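Local coordinates for protein 1H-3-hydroxy-4-oxoquinoline 2,4-dioxygenase (Pseudomonas putida, PDB 3IBT) that catalyses the cofactor-independent dioxygenolytic ring cleavage of 3-hydroxy-1H-quinolin-4-one to N-formylanthranilate and carbon monoxide on an alpha/beta-hydrolase fold, at residues A60-S65 with P171-E176; R198-P203 with A229-F234. All blocks are in the same frame, centred on the assembly; numbering follows the deposited sequence.

Interaction 1 of 2, residues A60-S65 with P171-E176; sequences AKQTDS and PWFHGE
The imidazole of His-174 and the terminal amide of Gln-62 lie face to face as a stack, their planes only 7° apart, with CD of Gln-62 3.8 Å above the centre of the ring. One methylene earlier, Gln-62 CG sits over the same face, 4.0 Å from the His-174 ring centroid, in a CH-pi contact. The two side chains run antiparallel, so their flat ends overlap. Phe-173 meets the same amide differently: the amide end comes to the rim of the ring, where Gln-62 CD is 3.5 Å from Phe-173 CD2, and the two planes stand 70° apart. One face of the phenyl ring takes CE3 of its neighbour Trp-172 over its centre, and His-58 adds an edge-to-face ring contact. Trp-172 itself receives the tip of Gln-62 over one face, near the rim, and the carbonyl O of Ala-60 at its edge, 4.2 Å from CH2. Glutamine suits this buried place because it is long enough to cross from its loop, CG anti to the backbone N (chi1 -173°), and ends in a flat polar group that can stack. His-174 is also the N-cap residue of helix 175-192. The contact joins the loop after strand 49-53 to the turn leading into that helix, one of those inserted between strands 115-119 and 207-212, consistent with an alpha/beta-hydrolase cap; Phe-173 approaches Cys-31, a probable substrate-binding residue.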
ATOM      1  N   ALA A  60      -7.526 -15.714   1.992  1.00 74.52           N
ATOM      2  CA  ALA A  60      -7.034 -17.098   1.937  1.00 74.83           C
ATOM      3  C   ALA A  60      -7.869 -17.956   0.976  1.00 75.13           C
ATOM      4  O   ALA A  60      -7.436 -19.024   0.523  1.00 75.13           O
ATOM      5  CB  ALA A  60      -7.025 -17.714   3.343  1.00 74.56           C
ATOM      6  N   LYS A  61      -9.063 -17.477   0.657  1.00 75.36           N
ATOM      7  CA  LYS A  61      -9.953 -18.225  -0.195  1.00 76.15           C
ATOM      8  C   LYS A  61      -9.922 -17.706  -1.622  1.00 76.29           C
ATOM      9  O   LYS A  61     -10.702 -18.142  -2.485  1.00 76.00           O
ATOM     10  CB  LYS A  61     -11.371 -18.201   0.379  1.00 76.54           C
ATOM     11  CG  LYS A  61     -11.630 -19.237   1.471  1.00 77.06           C
ATOM     12  CD  LYS A  61     -11.970 -20.587   0.877  1.00 78.15           C
ATOM     13  CE  LYS A  61     -13.255 -21.142   1.519  1.00 80.58           C
ATOM     14  NZ  LYS A  61     -13.074 -21.432   2.986  1.00 82.86           N
ATOM     15  N   GLN A  62      -8.994 -16.780  -1.855  1.00 77.21           N
ATOM     16  CA  GLN A  62      -8.866 -16.068  -3.125  1.00 77.42           C
ATOM     17  C   GLN A  62     -10.196 -16.105  -3.897  1.00 77.21           C
ATOM     18  O   GLN A  62     -10.386 -16.891  -4.839  1.00 77.08           O
ATOM     19  CB  GLN A  62      -7.678 -16.597  -3.934  1.00 77.50           C
ATOM     20  CG  GLN A  62      -7.428 -15.773  -5.164  1.00 78.66           C
ATOM     21  CD  GLN A  62      -5.983 -15.612  -5.481  1.00 78.90           C
ATOM     22  OE1 GLN A  62      -5.141 -16.369  -4.995  1.00 79.51           O
ATOM     23  NE2 GLN A  62      -5.677 -14.626  -6.328  1.00 79.03           N
ATOM     24  N   THR A  63     -11.117 -15.252  -3.451  1.00 77.12           N
ATOM     25  CA  THR A  63     -12.492 -15.289  -3.915  1.00 77.37           C
ATOM     26  C   THR A  63     -12.693 -14.383  -5.112  1.00 77.40           C
ATOM     27  O   THR A  63     -12.359 -13.203  -5.089  1.00 77.36           O
ATOM     28  CB  THR A  63     -13.485 -14.879  -2.809  1.00 77.30           C
ATOM     29  OG1 THR A  63     -13.147 -15.543  -1.589  1.00 77.57           O
ATOM     30  CG2 THR A  63     -14.891 -15.268  -3.198  1.00 77.34           C
ATOM     31  N   ASP A  64     -13.267 -14.950  -6.161  1.00 77.70           N
ATOM     32  CA  ASP A  64     -13.628 -14.174  -7.333  1.00 77.85           C
ATOM     33  C   ASP A  64     -14.921 -13.404  -7.044  1.00 77.60           C
ATOM     34  O   ASP A  64     -15.358 -13.263  -5.890  1.00 77.47           O
ATOM     35  CB  ASP A  64     -13.809 -15.092  -8.554  1.00 78.23           C
ATOM     36  CG  ASP A  64     -13.124 -16.453  -8.364  1.00 79.27           C
ATOM     37  OD1 ASP A  64     -11.894 -16.478  -8.092  1.00 78.90           O
ATOM     38  OD2 ASP A  64     -13.830 -17.497  -8.474  1.00 79.61           O
ATOM     39  N   SER A  65     -15.532 -12.948  -8.126  1.00 77.36           N
ATOM     40  CA  SER A  65     -16.604 -11.978  -8.131  1.00 77.28           C
ATOM     41  C   SER A  65     -16.180 -11.116  -9.293  1.00 76.85           C
ATOM     42  O   SER A  65     -15.145 -11.390  -9.924  1.00 77.07           O
ATOM     43  CB  SER A  65     -16.643 -11.147  -6.841  1.00 77.53           C
ATOM     44  OG  SER A  65     -17.654 -10.116  -6.913  1.00 78.17           O
ATOM     45  N   PRO A 171       3.374 -14.509  -5.934  1.00 77.81           N
ATOM     46  CA  PRO A 171       3.182 -15.156  -7.212  1.00 77.52           C
ATOM     47  C   PRO A 171       2.102 -16.248  -7.076  1.00 77.46           C
ATOM     48  O   PRO A 171       1.626 -16.783  -8.063  1.00 77.17           O
ATOM     49  CB  PRO A 171       4.579 -15.725  -7.528  1.00 77.32           C
ATOM     50  CG  PRO A 171       5.484 -15.321  -6.369  1.00 77.22           C
ATOM     51  CD  PRO A 171       4.563 -15.033  -5.235  1.00 77.69           C
ATOM     52  N   TRP A 172       1.714 -16.520  -5.833  1.00 77.68           N
ATOM     53  CA  TRP A 172       0.685 -17.492  -5.479  1.00 77.83           C
ATOM     54  C   TRP A 172      -0.709 -17.070  -5.954  1.00 78.14           C
ATOM     55  O   TRP A 172      -1.524 -17.930  -6.324  1.00 77.92           O
ATOM     56  CB  TRP A 172       0.707 -17.710  -3.960  1.00 77.76           C
ATOM     57  CG  TRP A 172      -0.447 -18.447  -3.413  1.00 77.34           C
ATOM     58  CD1 TRP A 172      -0.651 -19.785  -3.475  1.00 76.82           C
ATOM     59  CD2 TRP A 172      -1.566 -17.894  -2.697  1.00 77.31           C
ATOM     60  NE1 TRP A 172      -1.835 -20.113  -2.858  1.00 76.96           N
ATOM     61  CE2 TRP A 172      -2.421 -18.975  -2.371  1.00 77.39           C
ATOM     62  CE3 TRP A 172      -1.933 -16.595  -2.310  1.00 77.56           C
ATOM     63  CZ2 TRP A 172      -3.635 -18.802  -1.666  1.00 77.43           C
ATOM     64  CZ3 TRP A 172      -3.139 -16.418  -1.604  1.00 77.59           C
ATOM     65  CH2 TRP A 172      -3.976 -17.526  -1.293  1.00 77.81           C
ATOM     66  N   PHE A 173      -0.979 -15.757  -5.952  1.00 78.34           N
ATOM     67  CA  PHE A 173      -2.259 -15.214  -6.455  1.00 78.61           C
ATOM     68  C   PHE A 173      -2.437 -15.496  -7.959  1.00 78.85           C
ATOM     69  O   PHE A 173      -1.454 -15.770  -8.669  1.00 79.27           O
ATOM     70  CB  PHE A 173      -2.371 -13.706  -6.212  1.00 78.79           C
ATOM     71  CG  PHE A 173      -2.485 -13.304  -4.756  1.00 79.19           C
ATOM     72  CD1 PHE A 173      -1.369 -12.887  -4.051  1.00 80.32           C
ATOM     73  CD2 PHE A 173      -3.719 -13.287  -4.116  1.00 79.11           C
ATOM     74  CE1 PHE A 173      -1.480 -12.497  -2.721  1.00 80.39           C
ATOM     75  CE2 PHE A 173      -3.838 -12.902  -2.798  1.00 77.71           C
ATOM     76  CZ  PHE A 173      -2.726 -12.506  -2.100  1.00 78.93           C
ATOM     77  N   HIS A 174      -3.675 -15.422  -8.449  1.00 78.51           N
ATOM     78  CA  HIS A 174      -3.947 -15.795  -9.831  1.00 78.46           C
ATOM     79  C   HIS A 174      -3.507 -14.753 -10.852  1.00 78.67           C
ATOM     80  O   HIS A 174      -3.519 -13.550 -10.581  1.00 78.18           O
ATOM     81  CB  HIS A 174      -5.429 -16.115 -10.035  1.00 78.29           C
ATOM     82  CG  HIS A 174      -5.950 -17.173  -9.117  1.00 77.65           C
ATOM     83  ND1 HIS A 174      -7.270 -17.221  -8.712  1.00 77.22           N
ATOM     84  CD2 HIS A 174      -5.333 -18.215  -8.514  1.00 76.58           C
ATOM     85  CE1 HIS A 174      -7.447 -18.254  -7.911  1.00 75.92           C
ATOM     86  NE2 HIS A 174      -6.287 -18.872  -7.773  1.00 76.89           N
ATOM     87  N   GLY A 175      -3.157 -15.238 -12.045  1.00 79.29           N
ATOM     88  CA  GLY A 175      -2.866 -14.374 -13.195  1.00 79.48           C
ATOM     89  C   GLY A 175      -3.917 -13.307 -13.444  1.00 79.49           C
ATOM     90  O   GLY A 175      -3.582 -12.162 -13.765  1.00 79.18           O
ATOM     91  N   GLU A 176      -5.190 -13.685 -13.285  1.00 79.56           N
ATOM     92  CA  GLU A 176      -6.307 -12.731 -13.372  1.00 79.45           C
ATOM     93  C   GLU A 176      -6.251 -11.590 -12.308  1.00 78.68           C
ATOM     94  O   GLU A 176      -6.810 -10.494 -12.487  1.00 78.48           O
ATOM     95  CB  GLU A 176      -7.639 -13.482 -13.353  1.00 78.98           C
ATOM     96  CG  GLU A 176      -7.908 -14.257 -14.647  1.00 80.13           C
ATOM     97  CD  GLU A 176      -9.472 -14.553 -14.768  1.00 80.78           C
ATOM     98  OE1 GLU A 176     -10.297 -14.290 -13.757  1.00 83.32           O
ATOM     99  OE2 GLU A 176      -9.828 -15.196 -15.868  1.00 80.15           O
TER

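Interaction 2 of 2, residues R198-P203 with A229-F234; sequences RMDSLP and AGHSWF. Unlike the reference sequence in segment 198-203: Asp-200 (reference Glu).
Met-199, present as selenomethionine, reaches from the last turn of helix 195-200 toward Trp-233 and Phe-234. Its CB comes obliquely to the six-membered ring of the indole, 3.5 Å from Trp-233 CH2 and 3.8 Å from CZ3. CG, anti to the carbonyl carbon, leads away from the indole, and SE arrives obliquely beside Phe-234, 5.5 Å from its ring centroid and 70° off the ring normal, a Met-aromatic contact. A bend at chi3 (-69°) then sets the terminal CE 4.0 Å from Phe-234 CE1. A flexible, unbranched side chain suits this place, since it can touch two differently turned rings in succession. The rings are presented by a type I turn from His-231 to Phe-234, and Trp-233 lays one indole face against CB of Phe-234. At the more exposed side, Asp-200 and His-231 cross at about a right angle: OD2 of Asp-200 is 3.8 Å from His-231 CE1, and OD1 is 4.2 Å from ND1. His-231 is backed by a stack on Phe-227, whereas Met-199 and Trp-233 both reach Ile-208 of strand 207-212. The contact therefore rests mainly on dispersion between aromatic carbon and the CB and terminal methyl of Met-199, with selenium a minor, oblique partner, which asks for close fit more than exact direction; the nearby carboxylate would add a modest, non-directional attraction if the histidine were protonated.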
ATOM      1  N   ARG A 198      -1.942  13.518  -7.989  1.00 76.86           N
ATOM      2  CA  ARG A 198      -3.064  13.061  -7.181  1.00 77.79           C
ATOM      3  C   ARG A 198      -3.176  13.883  -5.881  1.00 79.05           C
ATOM      4  O   ARG A 198      -4.199  14.533  -5.641  1.00 79.19           O
ATOM      5  CB  ARG A 198      -2.913  11.561  -6.891  1.00 77.48           C
ATOM      6  CG  ARG A 198      -3.917  10.977  -5.964  1.00 74.56           C
ATOM      7  CD  ARG A 198      -5.273  11.380  -6.374  1.00 74.41           C
ATOM      8  NE  ARG A 198      -6.324  10.585  -5.741  1.00 74.33           N
ATOM      9  CZ  ARG A 198      -7.415  11.128  -5.219  1.00 74.10           C
ATOM     10  NH1 ARG A 198      -8.359  10.365  -4.675  1.00 74.44           N
ATOM     11  NH2 ARG A 198      -7.557  12.452  -5.239  1.00 73.99           N
HETATM   12  N   MSE A 199      -2.095  13.884  -5.099  1.00 80.37           N
HETATM   13  CA  MSE A 199      -2.040  14.461  -3.765  1.00 82.92           C
HETATM   14  C   MSE A 199      -2.200  15.965  -3.824  1.00 81.73           C
HETATM   15  O   MSE A 199      -2.972  16.566  -3.055  1.00 81.94           O
HETATM   16  CB  MSE A 199      -0.727  14.069  -3.051  1.00 81.84           C
HETATM   17  CG  MSE A 199      -0.655  12.586  -2.629  1.00 83.95           C
HETATM   18 SE   MSE A 199       0.998  11.919  -1.685  1.00 91.81          SE
HETATM   19  CE  MSE A 199       2.345  12.008  -3.159  1.00 89.92           C
ATOM     20  N   ASP A 200      -1.500  16.570  -4.767  1.00 81.46           N
ATOM     21  CA  ASP A 200      -1.559  17.993  -4.955  1.00 81.54           C
ATOM     22  C   ASP A 200      -3.002  18.484  -5.295  1.00 80.82           C
ATOM     23  O   ASP A 200      -3.317  19.666  -5.185  1.00 80.42           O
ATOM     24  CB  ASP A 200      -0.534  18.360  -6.033  1.00 82.49           C
ATOM     25  CG  ASP A 200       0.111  19.759  -5.821  1.00 86.51           C
ATOM     26  OD1 ASP A 200      -0.363  20.529  -4.927  1.00 91.09           O
ATOM     27  OD2 ASP A 200       1.096  20.089  -6.563  1.00 88.40           O
ATOM     28  N   SER A 201      -3.902  17.572  -5.648  1.00 80.41           N
ATOM     29  CA  SER A 201      -5.224  17.976  -6.081  1.00 79.96           C
ATOM     30  C   SER A 201      -6.295  17.680  -5.063  1.00 79.42           C
ATOM     31  O   SER A 201      -7.484  17.853  -5.343  1.00 79.67           O
ATOM     32  CB  SER A 201      -5.582  17.307  -7.403  1.00 80.30           C
ATOM     33  OG  SER A 201      -5.992  15.978  -7.159  1.00 81.15           O
ATOM     34  N   LEU A 202      -5.901  17.208  -3.891  1.00 78.79           N
ATOM     35  CA  LEU A 202      -6.863  17.155  -2.792  1.00 78.16           C
ATOM     36  C   LEU A 202      -7.170  18.606  -2.392  1.00 78.51           C
ATOM     37  O   LEU A 202      -6.272  19.464  -2.398  1.00 78.34           O
ATOM     38  CB  LEU A 202      -6.334  16.361  -1.599  1.00 77.45           C
ATOM     39  CG  LEU A 202      -5.726  14.977  -1.817  1.00 75.13           C
ATOM     40  CD1 LEU A 202      -4.885  14.641  -0.653  1.00 73.76           C
ATOM     41  CD2 LEU A 202      -6.767  13.954  -1.937  1.00 73.41           C
ATOM     42  N   PRO A 203      -8.455  18.904  -2.120  1.00 78.73           N
ATOM     43  CA  PRO A 203      -8.879  20.266  -1.678  1.00 78.63           C
ATOM     44  C   PRO A 203      -8.309  20.695  -0.308  1.00 78.60           C
ATOM     45  O   PRO A 203      -8.045  21.885  -0.084  1.00 78.59           O
ATOM     46  CB  PRO A 203     -10.404  20.160  -1.604  1.00 78.34           C
ATOM     47  CG  PRO A 203     -10.696  18.677  -1.519  1.00 78.44           C
ATOM     48  CD  PRO A 203      -9.595  17.975  -2.267  1.00 78.61           C
ATOM     49  N   ALA A 229      10.168  20.700   0.235  1.00 68.84           N
ATOM     50  CA  ALA A 229      10.613  22.038   0.578  1.00 68.98           C
ATOM     51  C   ALA A 229       9.595  23.058   0.057  1.00 69.44           C
ATOM     52  O   ALA A 229       9.573  24.217   0.477  1.00 69.61           O
ATOM     53  CB  ALA A 229      11.954  22.274  -0.015  1.00 69.07           C
ATOM     54  N   GLY A 230       8.742  22.606  -0.858  1.00 70.08           N
ATOM     55  CA  GLY A 230       7.691  23.450  -1.432  1.00 71.07           C
ATOM     56  C   GLY A 230       6.280  23.189  -0.892  1.00 71.67           C
ATOM     57  O   GLY A 230       5.386  24.014  -1.043  1.00 72.34           O
ATOM     58  N   HIS A 231       6.073  22.047  -0.254  1.00 71.29           N
ATOM     59  CA  HIS A 231       4.753  21.639   0.113  1.00 70.80           C
ATOM     60  C   HIS A 231       4.768  21.050   1.518  1.00 71.41           C
ATOM     61  O   HIS A 231       5.024  19.842   1.653  1.00 71.92           O
ATOM     62  CB  HIS A 231       4.363  20.554  -0.858  1.00 70.59           C
ATOM     63  CG  HIS A 231       4.226  21.029  -2.266  1.00 70.45           C
ATOM     64  ND1 HIS A 231       3.062  21.591  -2.754  1.00 70.71           N
ATOM     65  CD2 HIS A 231       5.098  21.016  -3.295  1.00 70.06           C
ATOM     66  CE1 HIS A 231       3.218  21.894  -4.026  1.00 69.08           C
ATOM     67  NE2 HIS A 231       4.446  21.556  -4.378  1.00 72.11           N
ATOM     68  N   SER A 232       4.504  21.852   2.565  1.00 71.01           N
ATOM     69  CA  SER A 232       4.752  21.358   3.949  1.00 71.58           C
ATOM     70  C   SER A 232       3.773  20.305   4.550  1.00 71.50           C
ATOM     71  O   SER A 232       3.896  19.882   5.709  1.00 71.82           O
ATOM     72  CB  SER A 232       5.065  22.504   4.935  1.00 71.55           C
ATOM     73  OG  SER A 232       4.040  23.474   4.958  1.00 72.99           O
ATOM     74  N   TRP A 233       2.840  19.843   3.732  1.00 71.19           N
ATOM     75  CA  TRP A 233       1.999  18.720   4.086  1.00 70.86           C
ATOM     76  C   TRP A 233       2.706  17.415   3.698  1.00 71.13           C
ATOM     77  O   TRP A 233       2.134  16.316   3.914  1.00 72.00           O
ATOM     78  CB  TRP A 233       0.635  18.830   3.386  1.00 70.26           C
ATOM     79  CG  TRP A 233       0.740  19.044   1.915  1.00 69.48           C
ATOM     80  CD1 TRP A 233       0.769  20.245   1.268  1.00 69.79           C
ATOM     81  CD2 TRP A 233       0.851  18.041   0.897  1.00 69.32           C
ATOM     82  NE1 TRP A 233       0.893  20.060  -0.097  1.00 70.22           N
ATOM     83  CE2 TRP A 233       0.950  18.717  -0.353  1.00 69.07           C
ATOM     84  CE3 TRP A 233       0.874  16.645   0.911  1.00 70.30           C
ATOM     85  CZ2 TRP A 233       1.069  18.049  -1.567  1.00 68.47           C
ATOM     86  CZ3 TRP A 233       0.999  15.974  -0.320  1.00 71.49           C
ATOM     87  CH2 TRP A 233       1.081  16.687  -1.540  1.00 69.37           C
ATOM     88  N   PHE A 234       3.927  17.522   3.131  1.00 69.90           N
ATOM     89  CA  PHE A 234       4.686  16.346   2.651  1.00 69.26           C
ATOM     90  C   PHE A 234       5.974  16.103   3.465  1.00 69.47           C
ATOM     91  O   PHE A 234       6.688  17.039   3.851  1.00 70.45           O
ATOM     92  CB  PHE A 234       4.922  16.411   1.125  1.00 68.92           C
ATOM     93  CG  PHE A 234       5.402  15.116   0.504  1.00 68.78           C
ATOM     94  CD1 PHE A 234       4.543  14.058   0.284  1.00 69.59           C
ATOM     95  CD2 PHE A 234       6.706  14.971   0.091  1.00 70.13           C
ATOM     96  CE1 PHE A 234       4.997  12.850  -0.275  1.00 69.56           C
ATOM     97  CE2 PHE A 234       7.146  13.771  -0.490  1.00 70.65           C
ATOM     98  CZ  PHE A 234       6.295  12.716  -0.664  1.00 67.25           C
TER

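Interactions 1 and 2 lie on opposite sides of the chain's centre, about 35 Å apart between centres and about 22 Å at their nearest atoms. They follow one another along the chain: helix 175-192 starts within interaction 1, and the next helix, 195-200, ends in interaction 2. Interaction 1 is the nearer to the probable substrate pocket, with the Phe-173 side chain about 4 Å from that of Cys-31 and about 10 Å from that of Trp-153. In interaction 2, the Phe-234 side chain is about 11 Å from that of Asp-120, which probably raises the basicity of His-244, the probable proton donor/acceptor; this contact includes the first residue of the edge strand 234-238.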